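Long-range contacts in uncharacterized conserved protein (Staphylococcus epidermidis, PDB 3FRM), which is of unknown function but carries a GNAT-type acetyltransferase domain, so it probably transfers an acyl group from a coenzyme A thioester: residues F9-I14 / T184-E189; D15-T20 / L29-P34; Q33-A38 / S68-S73; L102-A107 / P220-A225. All blocks are in the same frame, centred on the assembly; numbering follows the deposited sequence.

Contact 1 of 4, residues F9-I14 / T184-E189; sequences FKDIYI and TDKTIE
Glu189 reaches across from the start of strand 188-195 to the loop 9-14 that runs ahead of strand 17-21. Its CG stands anti to the backbone N (chi1 -170°), and the chain stays extended beyond it. From CB, which aims at the loop, the chain arrives at CG, and Glu189 CG lies 3.8 Å from Ile12 CD1. The next atom, Glu189 CD, meets Ile12 CD1 at 3.7 Å. The two side chains cross at about a right angle, and the Ile12 tip lies against the aliphatic part and the carboxylate carbon. Glu189 is buried, and its OE1 is satisfied by the backbone N-H of Tyr13: Glu189 OE1 accepts from Tyr13 N at 2.8 Å through its syn lone pair. The bond is nearly straight, with 165° at the hydrogen. Glu189 OE1 also lies 3.4 Å from Tyr13 CB. The other oxygen, Glu189 OE2, faces Ile12 CG2 at 3.9 Å.

Strand 188-195 belongs to the GNAT domain, flanked in the sheet by strands 174-183 and 221-225. Residues 9-11 form a short 3-10 segment, and Ile12 packs on Ile222, Val224 and Leu102.

The second link is a salt bridge nearer the surface. Lys186 NZ lies 2.8 Å from Asp11 OD1 and comes in from above the carboxylate plane, 31° out of it. The lysine chain bends at chi2 and chi3 to get there. Asp11 OD2 takes the backbone N-H of Thr8. Thr187 OG1 donates to Thr184 OG1, and Thr187 O accepts from both Thr184 N and Thr184 OG1.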
loop_
_atom_site.group_PDB
_atom_site.type_symbol
_atom_site.label_atom_id
_atom_site.label_comp_id
_atom_site.label_asym_id
_atom_site.label_seq_id
_atom_site.Cartn_x
_atom_site.Cartn_y
_atom_site.Cartn_z
ATOM N N PHE A 9 -8.249 -15.919 -7.810
ATOM C CA PHE A 9 -6.928 -15.820 -8.388
ATOM C C PHE A 9 -6.757 -16.618 -9.674
ATOM O O PHE A 9 -5.872 -16.315 -10.486
ATOM C CB PHE A 9 -5.886 -16.222 -7.366
ATOM C CG PHE A 9 -5.342 -15.056 -6.570
ATOM C CD1 PHE A 9 -5.815 -14.796 -5.271
ATOM C CD2 PHE A 9 -4.332 -14.253 -7.098
ATOM C CE1 PHE A 9 -5.310 -13.729 -4.516
ATOM C CE2 PHE A 9 -3.827 -13.200 -6.379
ATOM C CZ PHE A 9 -4.321 -12.924 -5.085
ATOM N N LYS A 10 -7.602 -17.634 -9.856
ATOM C CA LYS A 10 -7.565 -18.470 -11.066
ATOM C C LYS A 10 -7.903 -17.631 -12.302
ATOM O O LYS A 10 -7.441 -17.918 -13.389
ATOM C CB LYS A 10 -8.503 -19.669 -10.934
ATOM C CG LYS A 10 -7.911 -20.814 -10.110
ATOM C CD LYS A 10 -8.816 -21.152 -8.919
ATOM C CE LYS A 10 -10.101 -21.891 -9.356
ATOM N NZ LYS A 10 -11.270 -21.565 -8.496
ATOM N N ASP A 11 -8.685 -16.573 -12.107
ATOM C CA ASP A 11 -9.075 -15.695 -13.195
ATOM C C ASP A 11 -7.948 -14.761 -13.643
ATOM O O ASP A 11 -8.030 -14.097 -14.670
ATOM C CB ASP A 11 -10.281 -14.904 -12.734
ATOM C CG ASP A 11 -11.451 -15.813 -12.387
ATOM O OD1 ASP A 11 -11.787 -16.658 -13.260
ATOM O OD2 ASP A 11 -12.026 -15.707 -11.262
ATOM N N ILE A 12 -6.884 -14.691 -12.870
ATOM C CA ILE A 12 -5.802 -13.788 -13.220
ATOM C C ILE A 12 -4.902 -14.396 -14.293
ATOM O O ILE A 12 -4.609 -15.556 -14.261
ATOM C CB ILE A 12 -5.085 -13.318 -11.960
ATOM C CG1 ILE A 12 -6.074 -12.486 -11.096
ATOM C CG2 ILE A 12 -3.701 -12.672 -12.247
ATOM C CD1 ILE A 12 -6.369 -10.975 -11.550
ATOM N N TYR A 13 -4.523 -13.592 -15.274
ATOM C CA TYR A 13 -3.727 -14.022 -16.364
ATOM C C TYR A 13 -2.272 -14.284 -15.888
ATOM O O TYR A 13 -1.791 -13.618 -14.997
ATOM C CB TYR A 13 -3.781 -12.920 -17.418
ATOM C CG TYR A 13 -2.929 -13.198 -18.579
ATOM C CD1 TYR A 13 -3.441 -13.872 -19.682
ATOM C CD2 TYR A 13 -1.573 -12.815 -18.584
ATOM C CE1 TYR A 13 -2.618 -14.178 -20.790
ATOM C CE2 TYR A 13 -0.753 -13.105 -19.667
ATOM C CZ TYR A 13 -1.277 -13.789 -20.770
ATOM O OH TYR A 13 -0.481 -14.075 -21.852
ATOM N N ILE A 14 -1.584 -15.248 -16.478
ATOM C CA ILE A 14 -0.133 -15.409 -16.228
ATOM C C ILE A 14 0.555 -15.444 -17.576
ATOM O O ILE A 14 0.152 -16.179 -18.463
ATOM C CB ILE A 14 0.214 -16.716 -15.480
ATOM C CG1 ILE A 14 -0.516 -16.818 -14.134
ATOM C CG2 ILE A 14 1.746 -16.880 -15.250
ATOM C CD1 ILE A 14 -1.470 -17.948 -14.101
ATOM N N THR A 184 -11.764 -11.642 -21.287
ATOM C CA THR A 184 -12.220 -12.988 -21.379
ATOM C C THR A 184 -13.702 -12.802 -21.482
ATOM O O THR A 184 -14.195 -11.685 -21.518
ATOM C CB THR A 184 -11.850 -13.802 -20.107
ATOM O OG1 THR A 184 -12.052 -12.997 -18.940
ATOM C CG2 THR A 184 -10.379 -14.233 -20.110
ATOM N N ASP A 185 -14.419 -13.899 -21.547
ATOM C CA ASP A 185 -15.850 -13.843 -21.576
ATOM C C ASP A 185 -16.339 -13.397 -20.221
ATOM O O ASP A 185 -17.204 -12.536 -20.131
ATOM C CB ASP A 185 -16.409 -15.218 -21.893
ATOM C CG ASP A 185 -16.008 -15.687 -23.260
ATOM O OD1 ASP A 185 -15.202 -16.655 -23.351
ATOM O OD2 ASP A 185 -16.449 -15.056 -24.248
ATOM N N LYS A 186 -15.772 -13.970 -19.170
ATOM C CA LYS A 186 -16.271 -13.776 -17.821
ATOM C C LYS A 186 -15.807 -12.447 -17.240
ATOM O O LYS A 186 -16.578 -11.733 -16.617
ATOM C CB LYS A 186 -15.735 -14.897 -16.933
ATOM C CG LYS A 186 -16.752 -15.519 -15.964
ATOM C CD LYS A 186 -16.139 -15.714 -14.540
ATOM C CE LYS A 186 -14.900 -16.624 -14.522
ATOM N NZ LYS A 186 -14.562 -17.110 -13.140
ATOM N N THR A 187 -14.537 -12.102 -17.443
ATOM C CA THR A 187 -14.011 -10.931 -16.777
ATOM C C THR A 187 -13.189 -10.017 -17.679
ATOM O O THR A 187 -12.829 -10.354 -18.803
ATOM C CB THR A 187 -13.029 -11.334 -15.679
ATOM O OG1 THR A 187 -12.006 -12.132 -16.271
ATOM C CG2 THR A 187 -13.673 -12.114 -14.572
ATOM N N ILE A 188 -12.825 -8.877 -17.127
ATOM C CA ILE A 188 -11.738 -8.136 -17.678
ATOM C C ILE A 188 -10.690 -7.763 -16.623
ATOM O O ILE A 188 -11.000 -7.302 -15.516
ATOM C CB ILE A 188 -12.279 -6.985 -18.515
ATOM C CG1 ILE A 188 -11.206 -6.041 -19.002
ATOM C CG2 ILE A 188 -13.412 -6.264 -17.804
ATOM C CD1 ILE A 188 -11.729 -5.418 -20.290
ATOM N N GLU A 189 -9.427 -7.999 -16.966
ATOM C CA GLU A 189 -8.364 -7.747 -16.049
ATOM C C GLU A 189 -7.517 -6.618 -16.551
ATOM O O GLU A 189 -7.193 -6.552 -17.738
ATOM C CB GLU A 189 -7.525 -8.990 -15.868
ATOM C CG GLU A 189 -6.526 -8.893 -14.758
ATOM C CD GLU A 189 -5.416 -9.925 -14.944
ATOM O OE1 GLU A 189 -5.763 -11.051 -15.379
ATOM O OE2 GLU A 189 -4.211 -9.619 -14.681
#

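Contact 2 of 4, residues D15-T20 / L29-P34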
loop_
_atom_site.group_PDB
_atom_site.type_symbol
_atom_site.label_atom_id
_atom_site.label_comp_id
_atom_site.label_asym_id
_atom_site.label_seq_id
_atom_site.Cartn_x
_atom_site.Cartn_y
_atom_site.Cartn_z
ATOM N N ASP A 15 1.596 -14.660 -17.773
ATOM C CA ASP A 15 2.220 -14.743 -19.075
ATOM C C ASP A 15 3.354 -15.739 -19.142
ATOM O O ASP A 15 4.470 -15.405 -19.567
ATOM C CB ASP A 15 2.685 -13.408 -19.616
ATOM C CG ASP A 15 3.199 -13.546 -21.035
ATOM O OD1 ASP A 15 4.360 -13.133 -21.341
ATOM O OD2 ASP A 15 2.427 -14.163 -21.824
ATOM N N GLY A 16 3.080 -16.975 -18.755
ATOM C CA GLY A 16 4.023 -18.010 -19.115
ATOM C C GLY A 16 3.356 -19.093 -19.927
ATOM O O GLY A 16 2.134 -19.082 -20.109
ATOM N N ASN A 17 4.178 -20.019 -20.403
ATOM C CA ASN A 17 3.713 -21.288 -20.857
ATOM C C ASN A 17 3.596 -22.138 -19.626
ATOM O O ASN A 17 4.531 -22.211 -18.827
ATOM C CB ASN A 17 4.738 -21.954 -21.778
ATOM C CG ASN A 17 5.160 -21.070 -22.933
ATOM O OD1 ASN A 17 6.118 -21.391 -23.627
ATOM N ND2 ASN A 17 4.470 -19.940 -23.135
ATOM N N LYS A 18 2.442 -22.780 -19.477
ATOM C CA LYS A 18 2.235 -23.760 -18.433
ATOM C C LYS A 18 2.923 -25.036 -18.844
ATOM O O LYS A 18 2.534 -25.636 -19.812
ATOM C CB LYS A 18 0.782 -24.058 -18.339
ATOM C CG LYS A 18 0.328 -24.381 -16.958
ATOM C CD LYS A 18 -1.165 -24.097 -16.875
ATOM C CE LYS A 18 -1.953 -25.283 -17.366
ATOM N NZ LYS A 18 -3.294 -24.795 -17.747
ATOM N N ILE A 19 3.938 -25.440 -18.102
ATOM C CA ILE A 19 4.670 -26.671 -18.371
ATOM C C ILE A 19 3.947 -27.884 -17.761
ATOM O O ILE A 19 3.692 -28.884 -18.408
ATOM C CB ILE A 19 6.108 -26.559 -17.777
ATOM C CG1 ILE A 19 6.772 -25.249 -18.195
ATOM C CG2 ILE A 19 6.953 -27.740 -18.142
ATOM C CD1 ILE A 19 6.623 -24.930 -19.726
ATOM N N THR A 20 3.614 -27.776 -16.499
ATOM C CA THR A 20 3.015 -28.868 -15.778
ATOM C C THR A 20 1.959 -28.279 -14.865
ATOM O O THR A 20 2.136 -27.204 -14.320
ATOM C CB THR A 20 4.128 -29.586 -14.979
ATOM O OG1 THR A 20 4.338 -30.880 -15.533
ATOM C CG2 THR A 20 3.806 -29.704 -13.521
ATOM N N LEU A 29 7.201 -21.301 -17.434
ATOM C CA LEU A 29 8.433 -20.924 -18.005
ATOM C C LEU A 29 8.143 -20.230 -19.339
ATOM O O LEU A 29 7.145 -20.545 -20.002
ATOM C CB LEU A 29 9.196 -22.186 -18.333
ATOM C CG LEU A 29 10.335 -22.785 -17.528
ATOM C CD1 LEU A 29 10.200 -22.669 -16.044
ATOM C CD2 LEU A 29 10.358 -24.217 -17.951
ATOM N N LEU A 30 9.050 -19.340 -19.746
ATOM C CA LEU A 30 9.038 -18.762 -21.045
ATOM C C LEU A 30 10.497 -18.782 -21.532
ATOM O O LEU A 30 11.253 -17.807 -21.380
ATOM C CB LEU A 30 8.474 -17.355 -21.006
ATOM C CG LEU A 30 8.187 -16.647 -22.347
ATOM C CD1 LEU A 30 7.209 -17.396 -23.224
ATOM C CD2 LEU A 30 7.603 -15.233 -22.131
ATOM N N PRO A 31 10.903 -19.914 -22.121
ATOM C CA PRO A 31 12.280 -20.197 -22.481
ATOM C C PRO A 31 12.973 -19.155 -23.389
ATOM O O PRO A 31 14.171 -18.927 -23.229
ATOM C CB PRO A 31 12.186 -21.585 -23.120
ATOM C CG PRO A 31 11.028 -22.227 -22.395
ATOM C CD PRO A 31 10.037 -21.104 -22.254
ATOM N N PRO A 32 12.235 -18.533 -24.322
ATOM C CA PRO A 32 12.834 -17.444 -25.104
ATOM C C PRO A 32 13.013 -16.150 -24.306
ATOM O O PRO A 32 13.697 -15.231 -24.786
ATOM C CB PRO A 32 11.799 -17.196 -26.223
ATOM C CG PRO A 32 11.140 -18.489 -26.380
ATOM C CD PRO A 32 10.971 -18.971 -24.948
ATOM N N GLN A 33 12.420 -16.080 -23.111
ATOM C CA GLN A 33 12.503 -14.888 -22.274
ATOM C C GLN A 33 12.894 -15.252 -20.832
ATOM O O GLN A 33 12.177 -14.944 -19.890
ATOM C CB GLN A 33 11.163 -14.127 -22.298
ATOM C CG GLN A 33 11.319 -12.621 -22.431
ATOM C CD GLN A 33 11.453 -12.128 -23.881
ATOM O OE1 GLN A 33 10.490 -11.649 -24.454
ATOM N NE2 GLN A 33 12.645 -12.222 -24.455
ATOM N N PRO A 34 14.081 -15.838 -20.648
ATOM C CA PRO A 34 14.300 -16.440 -19.330
ATOM C C PRO A 34 14.513 -15.410 -18.210
ATOM O O PRO A 34 14.469 -15.761 -17.039
ATOM C CB PRO A 34 15.525 -17.305 -19.545
ATOM C CG PRO A 34 16.308 -16.535 -20.640
ATOM C CD PRO A 34 15.256 -15.923 -21.526
#
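An antiparallel pairing at the margin of the large mixed sheet joins strand 17-21 to the end of strand 25-29. Asn17 and Leu29 form a hydrogen-bonded pair. Asn17 N donates to Leu29 O at 3.0 Å, from above the carbonyl plane and with a bent angle of 145°. The return bond, Leu29 N to Asn17 O, is 3.1 Å long. It is straighter, at 161°, and lies in the carbonyl plane. The two strands make a beta hairpin, and 17-21 is an outermost strand of the sheet within this chain.

Beyond Leu29 the chain leaves the sheet in a type I turn from Leu30 to Gln33, closed by Gln33 N on Leu30 O.

Ile19 and Leu29 cross at about a right angle. Ile19 CG1 touches Leu29 CD2 at 3.7 Å, and Ile19 CD1 lies 4.0 Å from Leu29 CB. Leu29 also packs on Met63 and His64 of helix 50-66. Leu30 has CG anti to its backbone N, and its methyls meet polar neighbours. Leu30 CD1 lies 3.7 Å from Asn17 ND2, and Leu30 CD2 lies 3.9 Å from Asp15 OD1. The other Asp15 oxygen, OD2, is bonded to Tyr13 OH.

Contact 3 of 4, residues Q33-A38 / S68-S73; sequences QPLKYA and SSYHLS
The end-to-end directions of residues 34-37 and 68-73 are roughly the same, 21° apart. The backbones come closest at Pro34 and Ser69, whose CA atoms are 4.7 Å apart. Segment 33-38 opens with a type I turn from Gln33 to Lys36. Segment 68-73 starts at the Schellman motif that ends helix 50-66, with Ser68 as its C-prime residue at positive phi, and runs into strand 72-75.

Ser69 OG donates to Pro34 O at 2.5 Å, in the carbonyl plane and on a lone pair. Pro34 CB sits 3.2 Å from Ser69 OG. A water lies between the segments. It accepts from Tyr70 N at 2.7 Å, is 2.7 Å from His71 ND1 in the plane of the ring, and makes a weak bond to Pro34 O.

His71 holds CG in the crowded position between N and C (chi1 69°). Tyr37 CD1 lies over one face of its imidazole, 3.4 Å from His71 CG. The rings are oblique, with planes at 49°, and Tyr37 CA also makes a CH-pi contact over the imidazole. Phe143 meets the Tyr37 ring edge-to-face. Farther out, Leu35 CD1 touches Tyr70 CD2 at 4.1 Å.

His71 NE2 is bonded to Asn40 O, while the water sits at ND1. Partners at both nitrogens are consistent with a fixed ring orientation.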
loop_
_atom_site.group_PDB
_atom_site.type_symbol
_atom_site.label_atom_id
_atom_site.label_comp_id
_atom_site.label_asym_id
_atom_site.label_seq_id
_atom_site.Cartn_x
_atom_site.Cartn_y
_atom_site.Cartn_z
ATOM N N GLN A 33 12.420 -16.080 -23.111
ATOM C CA GLN A 33 12.503 -14.888 -22.274
ATOM C C GLN A 33 12.894 -15.252 -20.832
ATOM O O GLN A 33 12.177 -14.944 -19.890
ATOM C CB GLN A 33 11.163 -14.127 -22.298
ATOM C CG GLN A 33 11.319 -12.621 -22.431
ATOM C CD GLN A 33 11.453 -12.128 -23.881
ATOM O OE1 GLN A 33 10.490 -11.649 -24.454
ATOM N NE2 GLN A 33 12.645 -12.222 -24.455
ATOM N N PRO A 34 14.081 -15.838 -20.648
ATOM C CA PRO A 34 14.300 -16.440 -19.330
ATOM C C PRO A 34 14.513 -15.410 -18.210
ATOM O O PRO A 34 14.469 -15.761 -17.039
ATOM C CB PRO A 34 15.525 -17.305 -19.545
ATOM C CG PRO A 34 16.308 -16.535 -20.640
ATOM C CD PRO A 34 15.256 -15.923 -21.526
ATOM N N LEU A 35 14.679 -14.143 -18.578
ATOM C CA LEU A 35 14.909 -13.101 -17.616
ATOM C C LEU A 35 13.663 -12.444 -17.046
ATOM O O LEU A 35 13.808 -11.723 -16.072
ATOM C CB LEU A 35 15.866 -12.040 -18.164
ATOM C CG LEU A 35 17.342 -12.440 -18.413
ATOM C CD1 LEU A 35 17.948 -13.285 -17.287
ATOM C CD2 LEU A 35 17.512 -13.129 -19.750
ATOM N N LYS A 36 12.467 -12.670 -17.616
ATOM C CA LYS A 36 11.186 -12.159 -17.026
ATOM C C LYS A 36 10.771 -12.949 -15.790
ATOM O O LYS A 36 10.357 -14.099 -15.913
ATOM C CB LYS A 36 10.009 -12.150 -18.016
ATOM C CG LYS A 36 10.176 -11.135 -19.132
ATOM C CD LYS A 36 8.996 -11.054 -20.133
ATOM C CE LYS A 36 7.658 -10.593 -19.484
ATOM N NZ LYS A 36 7.867 -9.361 -18.679
ATOM N N TYR A 37 10.852 -12.334 -14.609
ATOM C CA TYR A 37 10.540 -13.040 -13.366
ATOM C C TYR A 37 9.097 -13.511 -13.304
ATOM O O TYR A 37 8.862 -14.610 -12.823
ATOM C CB TYR A 37 10.826 -12.185 -12.142
ATOM C CG TYR A 37 12.267 -11.791 -11.997
ATOM C CD1 TYR A 37 13.249 -12.508 -12.605
ATOM C CD2 TYR A 37 12.643 -10.707 -11.218
ATOM C CE1 TYR A 37 14.580 -12.153 -12.486
ATOM C CE2 TYR A 37 13.989 -10.362 -11.033
ATOM C CZ TYR A 37 14.938 -11.080 -11.690
ATOM O OH TYR A 37 16.271 -10.767 -11.541
ATOM N N ALA A 38 8.130 -12.712 -13.770
ATOM C CA ALA A 38 6.698 -13.105 -13.707
ATOM C C ALA A 38 6.226 -14.258 -14.649
ATOM O O ALA A 38 5.116 -14.814 -14.444
ATOM C CB ALA A 38 5.728 -11.833 -13.867
ATOM N N SER A 68 19.094 -20.525 -18.716
ATOM C CA SER A 68 19.748 -19.263 -18.401
ATOM C C SER A 68 18.824 -18.243 -17.723
ATOM O O SER A 68 18.941 -17.039 -17.993
ATOM C CB SER A 68 20.324 -18.645 -19.696
ATOM O OG SER A 68 21.324 -19.495 -20.269
ATOM N N SER A 69 17.882 -18.725 -16.902
ATOM C CA SER A 69 17.140 -17.944 -15.928
ATOM C C SER A 69 17.957 -18.009 -14.619
ATOM O O SER A 69 18.530 -19.063 -14.290
ATOM C CB SER A 69 15.810 -18.643 -15.677
ATOM O OG SER A 69 14.781 -18.251 -16.601
ATOM N N TYR A 70 18.048 -16.924 -13.861
ATOM C CA TYR A 70 18.978 -16.932 -12.718
ATOM C C TYR A 70 18.323 -16.621 -11.387
ATOM O O TYR A 70 19.031 -16.464 -10.381
ATOM C CB TYR A 70 20.185 -16.010 -12.949
ATOM C CG TYR A 70 20.902 -16.316 -14.251
ATOM C CD1 TYR A 70 21.598 -17.519 -14.421
ATOM C CD2 TYR A 70 20.878 -15.394 -15.310
ATOM C CE1 TYR A 70 22.241 -17.814 -15.592
ATOM C CE2 TYR A 70 21.522 -15.659 -16.491
ATOM C CZ TYR A 70 22.202 -16.874 -16.623
ATOM O OH TYR A 70 22.806 -17.137 -17.802
ATOM N N HIS A 71 16.990 -16.598 -11.361
ATOM C CA HIS A 71 16.274 -16.263 -10.164
ATOM C C HIS A 71 15.479 -17.480 -9.694
ATOM O O HIS A 71 15.443 -18.507 -10.367
ATOM C CB HIS A 71 15.326 -15.146 -10.519
ATOM C CG HIS A 71 14.231 -15.590 -11.423
ATOM N ND1 HIS A 71 14.393 -15.674 -12.792
ATOM C CD2 HIS A 71 12.976 -16.039 -11.149
ATOM C CE1 HIS A 71 13.261 -16.117 -13.326
ATOM N NE2 HIS A 71 12.383 -16.344 -12.355
ATOM N N LEU A 72 14.760 -17.333 -8.569
ATOM C CA LEU A 72 13.888 -18.359 -8.078
ATOM C C LEU A 72 12.599 -17.692 -7.581
ATOM O O LEU A 72 12.658 -16.633 -6.966
ATOM C CB LEU A 72 14.542 -19.106 -6.908
ATOM C CG LEU A 72 15.780 -19.955 -7.031
ATOM C CD1 LEU A 72 15.904 -20.806 -5.735
ATOM C CD2 LEU A 72 15.665 -20.862 -8.233
ATOM N N SER A 73 11.445 -18.314 -7.810
ATOM C CA SER A 73 10.241 -17.720 -7.332
ATOM C C SER A 73 9.020 -18.657 -7.189
ATOM O O SER A 73 8.846 -19.564 -7.967
ATOM C CB SER A 73 9.933 -16.499 -8.184
ATOM O OG SER A 73 9.465 -16.869 -9.433
HETATM O O HOH W 1 16.340 -14.903 -14.438
#

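Contact 4 of 4, residues L102-A107 / P220-A225; sequences LYVIEA and PVILVA
Four backbone hydrogen bonds pair strand 102-105 with strand 221-225. Tyr103 N donates to Leu223 O at 2.9 Å, and Leu223 N returns to Tyr103 O at 3.2 Å. Ile105 and Val221 repeat the pattern: Ile105 N to Val221 O is 2.9 Å, and Val221 N to Ile105 O is 2.8 Å. Three of the four donors approach nearly along the C=O axis; Leu223 N instead lies in the carbonyl plane. Between these pairs, Ile222 CA makes a CA-H...O contact with Tyr103 O at 3.5 Å.

The pairing is antiparallel, with directions 160° apart. It lies inside the mixed sheet, where 241-251 flanks one strand and 188-195 the other. It therefore joins the end of strand 96-105 to a strand of the GNAT domain.

Apolar contacts cover both faces. On one, Val104 CG2 meets Ile222 CG2 at 3.7 Å. The Leu102 and Val224 side chains cross at about a right angle, with Leu102 CD1 3.9 Å from Val224 CG2. On the other, Tyr103 CB lies 4.0 Å from Leu223 CG, and Ile105 CG2 packs near Val221 CG1. Tyr103 packs on Lys232 and Leu236 of helix 232-237 and on Leu236 of the second subunit. Tyr103 OH bonds to Glu101 OE2.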
loop_
_atom_site.group_PDB
_atom_site.type_symbol
_atom_site.label_atom_id
_atom_site.label_comp_id
_atom_site.label_asym_id
_atom_site.label_seq_id
_atom_site.Cartn_x
_atom_site.Cartn_y
_atom_site.Cartn_z
ATOM N N LEU A 102 -5.746 -9.565 -4.525
ATOM C CA LEU A 102 -6.727 -9.536 -5.582
ATOM C C LEU A 102 -7.825 -8.483 -5.302
ATOM O O LEU A 102 -8.498 -8.553 -4.262
ATOM C CB LEU A 102 -7.368 -10.912 -5.747
ATOM C CG LEU A 102 -8.499 -10.996 -6.789
ATOM C CD1 LEU A 102 -7.938 -10.881 -8.240
ATOM C CD2 LEU A 102 -9.286 -12.333 -6.621
ATOM N N TYR A 103 -7.978 -7.515 -6.216
ATOM C CA TYR A 103 -9.088 -6.517 -6.171
ATOM C C TYR A 103 -10.129 -6.717 -7.242
ATOM O O TYR A 103 -9.829 -7.064 -8.382
ATOM C CB TYR A 103 -8.557 -5.071 -6.225
ATOM C CG TYR A 103 -7.739 -4.743 -5.009
ATOM C CD1 TYR A 103 -8.343 -4.359 -3.824
ATOM C CD2 TYR A 103 -6.365 -4.953 -4.996
ATOM C CE1 TYR A 103 -7.603 -4.110 -2.687
ATOM C CE2 TYR A 103 -5.607 -4.692 -3.867
ATOM C CZ TYR A 103 -6.233 -4.257 -2.720
ATOM O OH TYR A 103 -5.486 -4.018 -1.573
ATOM N N VAL A 104 -11.380 -6.466 -6.879
ATOM C CA VAL A 104 -12.460 -6.711 -7.808
ATOM C C VAL A 104 -13.409 -5.534 -7.806
ATOM O O VAL A 104 -13.576 -4.900 -6.779
ATOM C CB VAL A 104 -13.191 -8.015 -7.414
ATOM C CG1 VAL A 104 -14.199 -7.759 -6.284
ATOM C CG2 VAL A 104 -13.951 -8.565 -8.578
ATOM N N ILE A 105 -14.040 -5.246 -8.945
ATOM C CA ILE A 105 -15.078 -4.236 -9.007
ATOM C C ILE A 105 -16.111 -4.549 -10.111
ATOM O O ILE A 105 -15.787 -5.230 -11.076
ATOM C CB ILE A 105 -14.490 -2.826 -9.159
ATOM C CG1 ILE A 105 -15.578 -1.804 -8.747
ATOM C CG2 ILE A 105 -13.995 -2.616 -10.582
ATOM C CD1 ILE A 105 -15.189 -0.301 -8.763
ATOM N N GLU A 106 -17.361 -4.096 -9.946
ATOM C CA GLU A 106 -18.399 -4.203 -11.036
ATOM C C GLU A 106 -18.170 -3.114 -12.050
ATOM O O GLU A 106 -17.834 -2.018 -11.639
ATOM C CB GLU A 106 -19.862 -4.113 -10.505
ATOM C CG GLU A 106 -19.978 -4.365 -8.999
ATOM C CD GLU A 106 -21.087 -5.353 -8.519
ATOM O OE1 GLU A 106 -20.709 -6.415 -7.931
ATOM O OE2 GLU A 106 -22.327 -5.064 -8.645
ATOM N N ALA A 107 -18.334 -3.403 -13.351
ATOM C CA ALA A 107 -18.128 -2.411 -14.443
ATOM C C ALA A 107 -18.790 -1.076 -14.207
ATOM O O ALA A 107 -18.152 -0.034 -14.307
ATOM C CB ALA A 107 -18.582 -2.966 -15.804
ATOM N N PRO A 220 -17.278 -8.104 -14.695
ATOM C CA PRO A 220 -16.470 -7.554 -13.623
ATOM C C PRO A 220 -15.071 -7.161 -14.096
ATOM O O PRO A 220 -14.472 -7.796 -15.010
ATOM C CB PRO A 220 -16.294 -8.742 -12.656
ATOM C CG PRO A 220 -17.399 -9.728 -13.013
ATOM C CD PRO A 220 -18.091 -9.253 -14.257
ATOM N N VAL A 221 -14.505 -6.159 -13.440
ATOM C CA VAL A 221 -13.128 -5.877 -13.734
ATOM C C VAL A 221 -12.208 -6.087 -12.546
ATOM O O VAL A 221 -12.580 -5.745 -11.405
ATOM C CB VAL A 221 -12.893 -4.606 -14.623
ATOM C CG1 VAL A 221 -14.095 -3.733 -14.706
ATOM C CG2 VAL A 221 -11.533 -3.866 -14.300
ATOM N N ILE A 222 -11.068 -6.725 -12.823
ATOM C CA ILE A 222 -10.256 -7.271 -11.802
ATOM C C ILE A 222 -8.775 -7.053 -12.096
ATOM O O ILE A 222 -8.358 -6.808 -13.263
ATOM C CB ILE A 222 -10.487 -8.796 -11.680
ATOM C CG1 ILE A 222 -9.703 -9.548 -12.774
ATOM C CG2 ILE A 222 -12.000 -9.121 -11.639
ATOM C CD1 ILE A 222 -9.884 -11.041 -12.788
ATOM N N LEU A 223 -8.005 -7.098 -11.015
ATOM C CA LEU A 223 -6.600 -6.824 -11.038
ATOM C C LEU A 223 -5.963 -7.435 -9.813
ATOM O O LEU A 223 -6.665 -7.702 -8.801
ATOM C CB LEU A 223 -6.346 -5.340 -11.031
ATOM C CG LEU A 223 -6.671 -4.558 -9.770
ATOM C CD1 LEU A 223 -5.383 -4.385 -8.984
ATOM C CD2 LEU A 223 -7.259 -3.192 -10.128
ATOM N N VAL A 224 -4.647 -7.603 -9.911
ATOM C CA VAL A 224 -3.855 -8.023 -8.811
ATOM C C VAL A 224 -2.792 -6.990 -8.565
ATOM O O VAL A 224 -2.164 -6.560 -9.471
ATOM C CB VAL A 224 -3.178 -9.370 -9.129
ATOM C CG1 VAL A 224 -1.832 -9.473 -8.448
ATOM C CG2 VAL A 224 -4.087 -10.549 -8.737
ATOM N N ALA A 225 -2.549 -6.628 -7.314
ATOM C CA ALA A 225 -1.485 -5.662 -6.975
ATOM C C ALA A 225 -0.610 -6.172 -5.876
ATOM O O ALA A 225 -1.109 -6.825 -4.931
ATOM C CB ALA A 225 -2.093 -4.334 -6.535
#

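All four contacts reach the same mixed sheet, but at different depths. Contact 4 is buried and lies between two inner strands. It relies on regular backbone bonds and apolar side chains, Tyr103 among them. Contact 1 lies about 9 Å away between centres and shares a strand boundary with it, since Ile188 pairs with Pro220 and Ile222. It combines a buried carboxylate, Glu189, with an exposed salt bridge. Contacts 2 and 3 lie on the opposite side of the chain's centre from contact 4 and share Gln33 and Pro34. Contact 2 is a surface hairpin with a single bridge pair. Contact 3 is partly buried and adds a water and aromatic rings. Ile14 packs on Ala38, joining contacts 1 and 3.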